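Local coordinates for leucyl aminopeptidase (Trypanosoma brucei brucei, PDB 5NTD), which is a manganese-binding M17 leucyl aminopeptidase that probably removes amino-terminal residues such as leucine from peptides and is inhibited by bestatin, at residues G315-F323 against G508-E516; G411-E421 against T488-P499. All coordinates share one frame; numbering follows the deposited sequence.

Interaction 1: residues G315-F323 against G508-E516; sequences GAAAVFCGF and GFGPALLTE
Pro511 fits against the surface formed by Ala318, Cys321 and Gly322, and its ring supplies much of the apolar contact. Its CG lies 3.6 Å from both Cys321 CB and Ala318 O. The ring's CB faces the backbone instead, with Pro511 CB 3.8 Å from Gly322 N. Cys321 offers its methylene because SG lies beside the backbone N (chi1 -66°), on the side turned from the proline. Leu514 makes the second apolar patch: its chain is extended at chi2 (175°), and CD1 reaches Val319 CA at 3.8 Å, while Val319 CG1 lies 4.3 Å from Leu514 CD1.

Close approach of the backbones is the other component, and it depends on glycine on both sides. Gly322 and Gly510 carry no side chain, which lets Leu514 CD1 come up to the backbone of the first and Ala318 CB to that of the second, 3.8 Å from Gly510 CA. Gly322 and Pro511 bring their CA atoms to 4.0 Å. No hydrogen bond crosses between the segments; each keeps its own helical bonds, such as Gly322 N to Ala318 O. Gly510 occupies the N-cap of helix 511-519 and its O accepts from Leu514 N. Glu437, from outside the segments, accepts the N-H groups of both Gly510 and Leu513 at OE1, and its carboxylate would probably complement the helix's amino end.

The axes of 315-323 and 511-516 approach to 8.0 Å and cross at -45°. Val319 and Leu514 also share Met399 of strand 395-400, so helices 314-328 and 511-519 are packed side by side over the central sheet, as expected of the layered alpha/beta catalytic domain of M17 aminopeptidases.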
# COMPACT_ATOMS: atom_id res chain seq x y z
N GLY G 315 -25.91 3.45 16.14
CA GLY G 315 -27.25 2.93 15.78
C GLY G 315 -28.00 2.43 17.00
O GLY G 315 -29.20 2.63 17.14
N ALA G 316 -27.28 1.77 17.89
CA ALA G 316 -27.89 1.29 19.16
C ALA G 316 -28.31 2.47 20.05
O ALA G 316 -29.36 2.46 20.66
CB ALA G 316 -26.95 0.37 19.91
N ALA G 317 -27.45 3.45 20.11
CA ALA G 317 -27.75 4.65 20.87
C ALA G 317 -28.97 5.36 20.29
O ALA G 317 -29.82 5.85 21.03
CB ALA G 317 -26.57 5.61 20.90
N ALA G 318 -29.03 5.42 18.97
CA ALA G 318 -30.12 6.09 18.30
C ALA G 318 -31.49 5.43 18.63
O ALA G 318 -32.42 6.10 19.03
CB ALA G 318 -29.92 6.10 16.80
N VAL G 319 -31.57 4.12 18.45
CA VAL G 319 -32.81 3.40 18.74
C VAL G 319 -33.12 3.42 20.24
O VAL G 319 -34.27 3.54 20.65
CB VAL G 319 -32.84 1.97 18.21
CG1 VAL G 319 -32.73 1.98 16.70
CG2 VAL G 319 -31.78 1.08 18.83
N PHE G 320 -32.10 3.30 21.05
CA PHE G 320 -32.28 3.35 22.50
C PHE G 320 -32.92 4.66 22.92
O PHE G 320 -33.88 4.69 23.66
CB PHE G 320 -30.95 3.18 23.24
CG PHE G 320 -31.08 3.26 24.73
CD1 PHE G 320 -31.91 2.39 25.41
CD2 PHE G 320 -30.34 4.19 25.47
CE1 PHE G 320 -32.01 2.44 26.80
CE2 PHE G 320 -30.44 4.25 26.85
CZ PHE G 320 -31.29 3.37 27.52
N CYS G 321 -32.37 5.76 22.44
CA CYS G 321 -32.83 7.09 22.87
C CYS G 321 -34.18 7.44 22.24
O CYS G 321 -34.99 8.13 22.85
CB CYS G 321 -31.78 8.13 22.61
SG CYS G 321 -30.29 7.90 23.64
N GLY G 322 -34.40 7.01 21.03
CA GLY G 322 -35.71 7.19 20.36
C GLY G 322 -36.80 6.46 21.15
O GLY G 322 -37.90 6.95 21.35
N PHE G 323 -36.44 5.26 21.59
CA PHE G 323 -37.27 4.46 22.49
C PHE G 323 -37.56 5.25 23.78
O PHE G 323 -38.70 5.31 24.23
CB PHE G 323 -36.61 3.16 22.82
CG PHE G 323 -37.40 2.29 23.75
CD1 PHE G 323 -38.28 1.34 23.26
CD2 PHE G 323 -37.18 2.33 25.11
CE1 PHE G 323 -38.94 0.47 24.11
CE2 PHE G 323 -37.84 1.47 25.97
CZ PHE G 323 -38.72 0.54 25.47
N GLY G 508 -25.60 13.03 17.97
CA GLY G 508 -26.87 12.57 18.51
C GLY G 508 -27.93 12.36 17.43
O GLY G 508 -29.13 12.44 17.70
N PHE G 509 -27.49 12.09 16.22
CA PHE G 509 -28.40 11.79 15.09
C PHE G 509 -29.11 10.47 15.31
O PHE G 509 -28.50 9.48 15.67
CB PHE G 509 -27.59 11.73 13.79
CG PHE G 509 -28.40 11.47 12.54
CD1 PHE G 509 -28.86 10.19 12.23
CD2 PHE G 509 -28.57 12.47 11.61
CE1 PHE G 509 -29.54 9.95 11.05
CE2 PHE G 509 -29.25 12.24 10.43
CZ PHE G 509 -29.73 10.98 10.15
N GLY G 510 -30.40 10.48 15.06
CA GLY G 510 -31.21 9.25 15.03
C GLY G 510 -32.47 9.30 15.87
O GLY G 510 -33.57 8.98 15.38
N PRO G 511 -32.35 9.66 17.15
CA PRO G 511 -33.54 9.65 18.01
C PRO G 511 -34.68 10.57 17.59
O PRO G 511 -35.81 10.15 17.53
CB PRO G 511 -32.98 10.08 19.36
CG PRO G 511 -31.58 9.59 19.33
CD PRO G 511 -31.13 9.82 17.92
N ALA G 512 -34.36 11.80 17.24
CA ALA G 512 -35.37 12.76 16.79
C ALA G 512 -36.04 12.30 15.49
O ALA G 512 -37.23 12.50 15.27
CB ALA G 512 -34.79 14.14 16.62
N LEU G 513 -35.24 11.72 14.61
CA LEU G 513 -35.75 11.11 13.36
C LEU G 513 -36.87 10.10 13.69
O LEU G 513 -37.95 10.16 13.14
CB LEU G 513 -34.64 10.38 12.59
CG LEU G 513 -35.03 9.58 11.35
CD1 LEU G 513 -35.64 10.47 10.30
CD2 LEU G 513 -33.78 8.90 10.80
N LEU G 514 -36.56 9.20 14.61
CA LEU G 514 -37.53 8.20 15.05
C LEU G 514 -38.78 8.85 15.69
O LEU G 514 -39.91 8.45 15.42
CB LEU G 514 -36.91 7.24 16.04
CG LEU G 514 -35.86 6.28 15.51
CD1 LEU G 514 -35.25 5.47 16.64
CD2 LEU G 514 -36.48 5.34 14.47
N THR G 515 -38.55 9.83 16.55
CA THR G 515 -39.63 10.49 17.23
C THR G 515 -40.61 11.07 16.20
O THR G 515 -41.81 10.88 16.30
CB THR G 515 -39.13 11.58 18.17
OG1 THR G 515 -38.31 10.97 19.18
CG2 THR G 515 -40.31 12.29 18.86
N GLU G 516 -40.05 11.73 15.19
CA GLU G 516 -40.84 12.36 14.15
C GLU G 516 -41.53 11.30 13.31
O GLU G 516 -42.72 11.44 12.95
CB GLU G 516 -39.98 13.28 13.32
CG GLU G 516 -40.70 13.94 12.16
CD GLU G 516 -41.87 14.85 12.58
OE1 GLU G 516 -41.85 15.37 13.72
OE2 GLU G 516 -42.81 15.01 11.77

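Interaction 2: residues G411-E421 against T488-P499; sequences GRHHAGLYVNE and TGAHIHVDLAYP. With BES (2-(3-amino-2-hydroxy-4-phenyl-butyrylamino)-4-methyl-pentanoic acid), chain B.
Tyr498 CE2 lies 3.8 Å above one face of the Arg412 guanidinium, toward its rim, with the two planes 42° apart. The arginine chain, bent at chi2, brings Arg412 CD to 3.5 Å from Tyr498 CD2. A water in the plane of the Tyr498 ring, at its edge, joins Arg412 NH1 to Tyr498 O, while Arg412 NH2 forms a salt bridge with Asp468 of the second subunit. Tyr498 OH comes within 3.8 Å of C11 in the bestatin phenyl ring. Tyr418 CB meets the His493 ring at its edge, 3.8 Å from His493 CD2, and one face of that ring looks onto Asp495 N.

Strands 415-419 and 490-495 pair antiparallel, with Gly416-Asp495 and Tyr418-His493 as the hydrogen-bonded pairs. On the opposite face Leu417 and Val419 lie beside Val494 and Ile492, pointing the same way. Asn420 N to His491 O carries the pairing on. With chi1 at 71°, Asn420 CG sits between the backbone N and carbonyl carbon, and the amide faces 489-491. His491 N-H runs nearly straight (178°) to Asn420 OD1 at 2.8 Å, but from above the carbonyl plane; Asn420 ND2 reaches Gly489 O (3.2 Å) in the amide plane.

His491 and His493 both bond to Asp398 of strand 395-400. At the other end Ala497 and Tyr498 line the bestatin pocket and Arg412 reaches the second subunit, joining the pocket wall to the subunit interface.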
# COMPACT_ATOMS: atom_id res chain seq x y z
N GLY G 411 -23.46 10.51 1.79
CA GLY G 411 -22.68 11.63 2.40
C GLY G 411 -22.77 11.75 3.91
O GLY G 411 -23.33 10.90 4.59
N ARG G 412 -22.24 12.85 4.41
CA ARG G 412 -22.05 13.01 5.86
C ARG G 412 -23.32 13.40 6.61
O ARG G 412 -23.39 13.21 7.80
CB ARG G 412 -20.93 14.05 6.14
CG ARG G 412 -19.57 13.80 5.50
CD ARG G 412 -18.94 12.66 6.19
NE ARG G 412 -17.52 12.50 5.91
CZ ARG G 412 -16.53 12.76 6.77
NH1 ARG G 412 -16.78 13.21 8.00
NH2 ARG G 412 -15.28 12.57 6.37
N HIS G 413 -24.32 13.91 5.90
CA HIS G 413 -25.53 14.46 6.52
C HIS G 413 -26.78 13.68 6.30
O HIS G 413 -27.78 13.94 6.93
CB HIS G 413 -25.77 15.91 6.09
CG HIS G 413 -24.57 16.77 6.26
ND1 HIS G 413 -23.59 16.87 5.30
CD2 HIS G 413 -24.14 17.51 7.31
CE1 HIS G 413 -22.63 17.66 5.73
NE2 HIS G 413 -22.94 18.06 6.95
N HIS G 414 -26.73 12.75 5.38
CA HIS G 414 -27.90 11.96 5.02
C HIS G 414 -27.64 10.48 5.25
O HIS G 414 -26.81 9.88 4.57
CB HIS G 414 -28.26 12.14 3.55
CG HIS G 414 -28.80 13.49 3.22
ND1 HIS G 414 -28.01 14.61 3.10
CD2 HIS G 414 -30.07 13.90 2.99
CE1 HIS G 414 -28.76 15.64 2.80
NE2 HIS G 414 -30.01 15.24 2.74
N ALA G 415 -28.39 9.90 6.18
CA ALA G 415 -28.35 8.47 6.40
C ALA G 415 -28.96 7.77 5.19
O ALA G 415 -29.93 8.24 4.60
CB ALA G 415 -29.12 8.10 7.64
N GLY G 416 -28.39 6.65 4.84
CA GLY G 416 -28.89 5.87 3.70
C GLY G 416 -30.05 4.97 4.11
O GLY G 416 -29.96 4.29 5.12
N LEU G 417 -31.08 4.94 3.30
CA LEU G 417 -32.22 4.06 3.51
C LEU G 417 -32.35 2.93 2.49
O LEU G 417 -32.47 3.17 1.30
CB LEU G 417 -33.53 4.86 3.49
CG LEU G 417 -33.66 6.02 4.47
CD1 LEU G 417 -35.05 6.64 4.34
CD2 LEU G 417 -33.40 5.58 5.90
N TYR G 418 -32.39 1.71 3.01
CA TYR G 418 -32.69 0.53 2.20
C TYR G 418 -34.02 -0.02 2.72
O TYR G 418 -34.08 -0.51 3.86
CB TYR G 418 -31.56 -0.51 2.35
CG TYR G 418 -31.76 -1.81 1.63
CD1 TYR G 418 -31.39 -1.95 0.28
CD2 TYR G 418 -32.26 -2.94 2.30
CE1 TYR G 418 -31.56 -3.16 -0.39
CE2 TYR G 418 -32.45 -4.15 1.63
CZ TYR G 418 -32.08 -4.25 0.30
OH TYR G 418 -32.24 -5.46 -0.37
N VAL G 419 -35.04 0.06 1.91
CA VAL G 419 -36.40 -0.16 2.37
C VAL G 419 -37.20 -1.04 1.41
O VAL G 419 -37.22 -0.79 0.21
CB VAL G 419 -37.14 1.18 2.55
CG1 VAL G 419 -38.42 1.00 3.38
CG2 VAL G 419 -36.25 2.20 3.24
N ASN G 420 -37.89 -2.02 1.96
CA ASN G 420 -38.65 -2.96 1.10
C ASN G 420 -40.00 -2.47 0.58
O ASN G 420 -40.59 -3.09 -0.26
CB ASN G 420 -38.84 -4.30 1.79
CG ASN G 420 -39.80 -4.22 2.93
OD1 ASN G 420 -40.11 -3.14 3.43
ND2 ASN G 420 -40.26 -5.35 3.37
N GLU G 421 -40.45 -1.33 1.05
CA GLU G 421 -41.76 -0.72 0.62
C GLU G 421 -41.61 0.77 0.38
O GLU G 421 -41.01 1.44 1.18
CB GLU G 421 -42.81 -0.92 1.68
CG GLU G 421 -43.19 -2.38 1.85
CD GLU G 421 -44.31 -2.60 2.85
OE1 GLU G 421 -44.81 -1.60 3.44
OE2 GLU G 421 -44.69 -3.80 3.02
N THR G 488 -44.22 -10.05 7.58
CA THR G 488 -44.64 -9.65 6.24
C THR G 488 -44.81 -8.12 6.08
O THR G 488 -45.43 -7.64 5.14
CB THR G 488 -45.99 -10.30 5.88
OG1 THR G 488 -46.96 -9.81 6.80
CG2 THR G 488 -45.91 -11.82 5.96
N GLY G 489 -44.22 -7.37 7.01
CA GLY G 489 -44.40 -5.91 7.04
C GLY G 489 -43.29 -5.14 6.38
O GLY G 489 -42.52 -5.66 5.58
N ALA G 490 -43.16 -3.89 6.78
CA ALA G 490 -42.19 -2.98 6.20
C ALA G 490 -40.88 -3.09 6.95
O ALA G 490 -40.85 -3.11 8.17
CB ALA G 490 -42.71 -1.56 6.21
N HIS G 491 -39.80 -3.12 6.21
CA HIS G 491 -38.45 -3.13 6.82
C HIS G 491 -37.64 -1.94 6.34
O HIS G 491 -37.44 -1.75 5.15
CB HIS G 491 -37.71 -4.41 6.48
CG HIS G 491 -36.30 -4.39 6.95
ND1 HIS G 491 -35.25 -4.73 6.14
CD2 HIS G 491 -35.75 -4.04 8.14
CE1 HIS G 491 -34.12 -4.58 6.81
NE2 HIS G 491 -34.39 -4.15 8.02
N ILE G 492 -37.22 -1.13 7.30
CA ILE G 492 -36.44 0.06 7.04
C ILE G 492 -35.04 -0.11 7.62
O ILE G 492 -34.87 -0.17 8.83
CB ILE G 492 -37.05 1.31 7.68
CG1 ILE G 492 -38.50 1.52 7.18
CG2 ILE G 492 -36.21 2.54 7.34
CD1 ILE G 492 -39.27 2.57 7.96
N HIS G 493 -34.05 -0.19 6.73
CA HIS G 493 -32.66 -0.26 7.13
C HIS G 493 -32.04 1.12 6.99
O HIS G 493 -32.05 1.70 5.93
CB HIS G 493 -31.91 -1.29 6.30
CG HIS G 493 -30.42 -1.19 6.42
ND1 HIS G 493 -29.76 -1.36 7.62
CD2 HIS G 493 -29.47 -0.88 5.51
CE1 HIS G 493 -28.47 -1.17 7.44
NE2 HIS G 493 -28.27 -0.89 6.17
N VAL G 494 -31.54 1.62 8.09
CA VAL G 494 -30.93 2.96 8.17
C VAL G 494 -29.41 2.84 8.41
O VAL G 494 -28.96 2.41 9.46
CB VAL G 494 -31.52 3.82 9.29
CG1 VAL G 494 -31.01 5.25 9.21
CG2 VAL G 494 -33.02 3.82 9.21
N ASP G 495 -28.65 3.20 7.39
CA ASP G 495 -27.19 3.17 7.46
C ASP G 495 -26.78 4.58 7.81
O ASP G 495 -26.87 5.49 6.99
CB ASP G 495 -26.55 2.71 6.15
CG ASP G 495 -25.06 2.37 6.30
OD1 ASP G 495 -24.41 2.90 7.22
OD2 ASP G 495 -24.55 1.59 5.47
N LEU G 496 -26.34 4.76 9.03
CA LEU G 496 -25.97 6.11 9.53
C LEU G 496 -24.51 6.22 9.99
O LEU G 496 -24.16 6.93 10.92
CB LEU G 496 -26.92 6.57 10.64
CG LEU G 496 -27.44 5.53 11.63
CD1 LEU G 496 -26.32 4.91 12.44
CD2 LEU G 496 -28.43 6.20 12.56
N ALA G 497 -23.66 5.52 9.25
CA ALA G 497 -22.21 5.49 9.53
C ALA G 497 -21.63 6.87 9.78
O ALA G 497 -20.93 7.09 10.75
CB ALA G 497 -21.46 4.78 8.40
N TYR G 498 -21.92 7.78 8.90
CA TYR G 498 -21.36 9.15 8.96
C TYR G 498 -22.22 10.23 9.67
O TYR G 498 -21.67 11.08 10.36
CB TYR G 498 -20.92 9.63 7.58
CG TYR G 498 -19.69 8.90 7.10
CD1 TYR G 498 -19.79 7.69 6.45
CD2 TYR G 498 -18.42 9.43 7.32
CE1 TYR G 498 -18.67 7.01 6.02
CE2 TYR G 498 -17.29 8.77 6.89
CZ TYR G 498 -17.43 7.56 6.24
OH TYR G 498 -16.30 6.88 5.82
N PRO G 499 -23.54 10.19 9.53
CA PRO G 499 -24.31 11.23 10.17
C PRO G 499 -24.26 11.28 11.70
O PRO G 499 -24.64 12.27 12.30
CB PRO G 499 -25.73 10.93 9.69
CG PRO G 499 -25.53 10.36 8.32
CD PRO G 499 -24.32 9.50 8.49
N2 BES B . -18.41 -0.09 11.52
C1 BES B . -17.86 -0.19 10.17
C6 BES B . -18.47 0.84 9.18
C7 BES B . -17.91 2.23 9.19
C8 BES B . -18.37 3.18 10.10
C12 BES B . -16.96 2.62 8.26
C9 BES B . -17.86 4.47 10.10
C11 BES B . -16.44 3.92 8.26
C10 BES B . -16.88 4.85 9.19
C2 BES B . -18.11 -1.64 9.70
O2 BES B . -18.13 -2.62 10.79
C3 BES B . -16.98 -2.02 8.79
O3 BES B . -15.99 -2.51 9.38
N1 BES B . -17.25 -1.83 7.49
C4 BES B . -16.36 -2.11 6.40
C13 BES B . -16.56 -3.52 5.85
C14 BES B . -15.43 -4.03 4.97
C15 BES B . -14.01 -3.83 5.47
C16 BES B . -15.59 -5.52 4.76
C5 BES B . -16.58 -1.17 5.27
O1 BES B . -15.58 -0.74 4.69
O4 BES B . -17.73 -0.85 4.94
O HOH W 1 -19.45 12.51 9.30

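Following the chain, helix 314-328 supplies the first half of interaction 1, and strand 415-419 opens interaction 2. After an intervening 66 residues, 488-499 returns and closes that inner loop, before residues 508-516 come back to the first helix and close the outer one. Interaction 2 therefore lies wholly within the span of interaction 1, without crossing. The two meet physically at Phe509, whose ring packs on Ala415 and Leu496 and whose CB approaches Pro499 O, and again where Gly315 touches Leu496. Together they join the carboxy-terminal helix and helix 314-328 to the sheet strands beside the bestatin pocket, all within the catalytic domain.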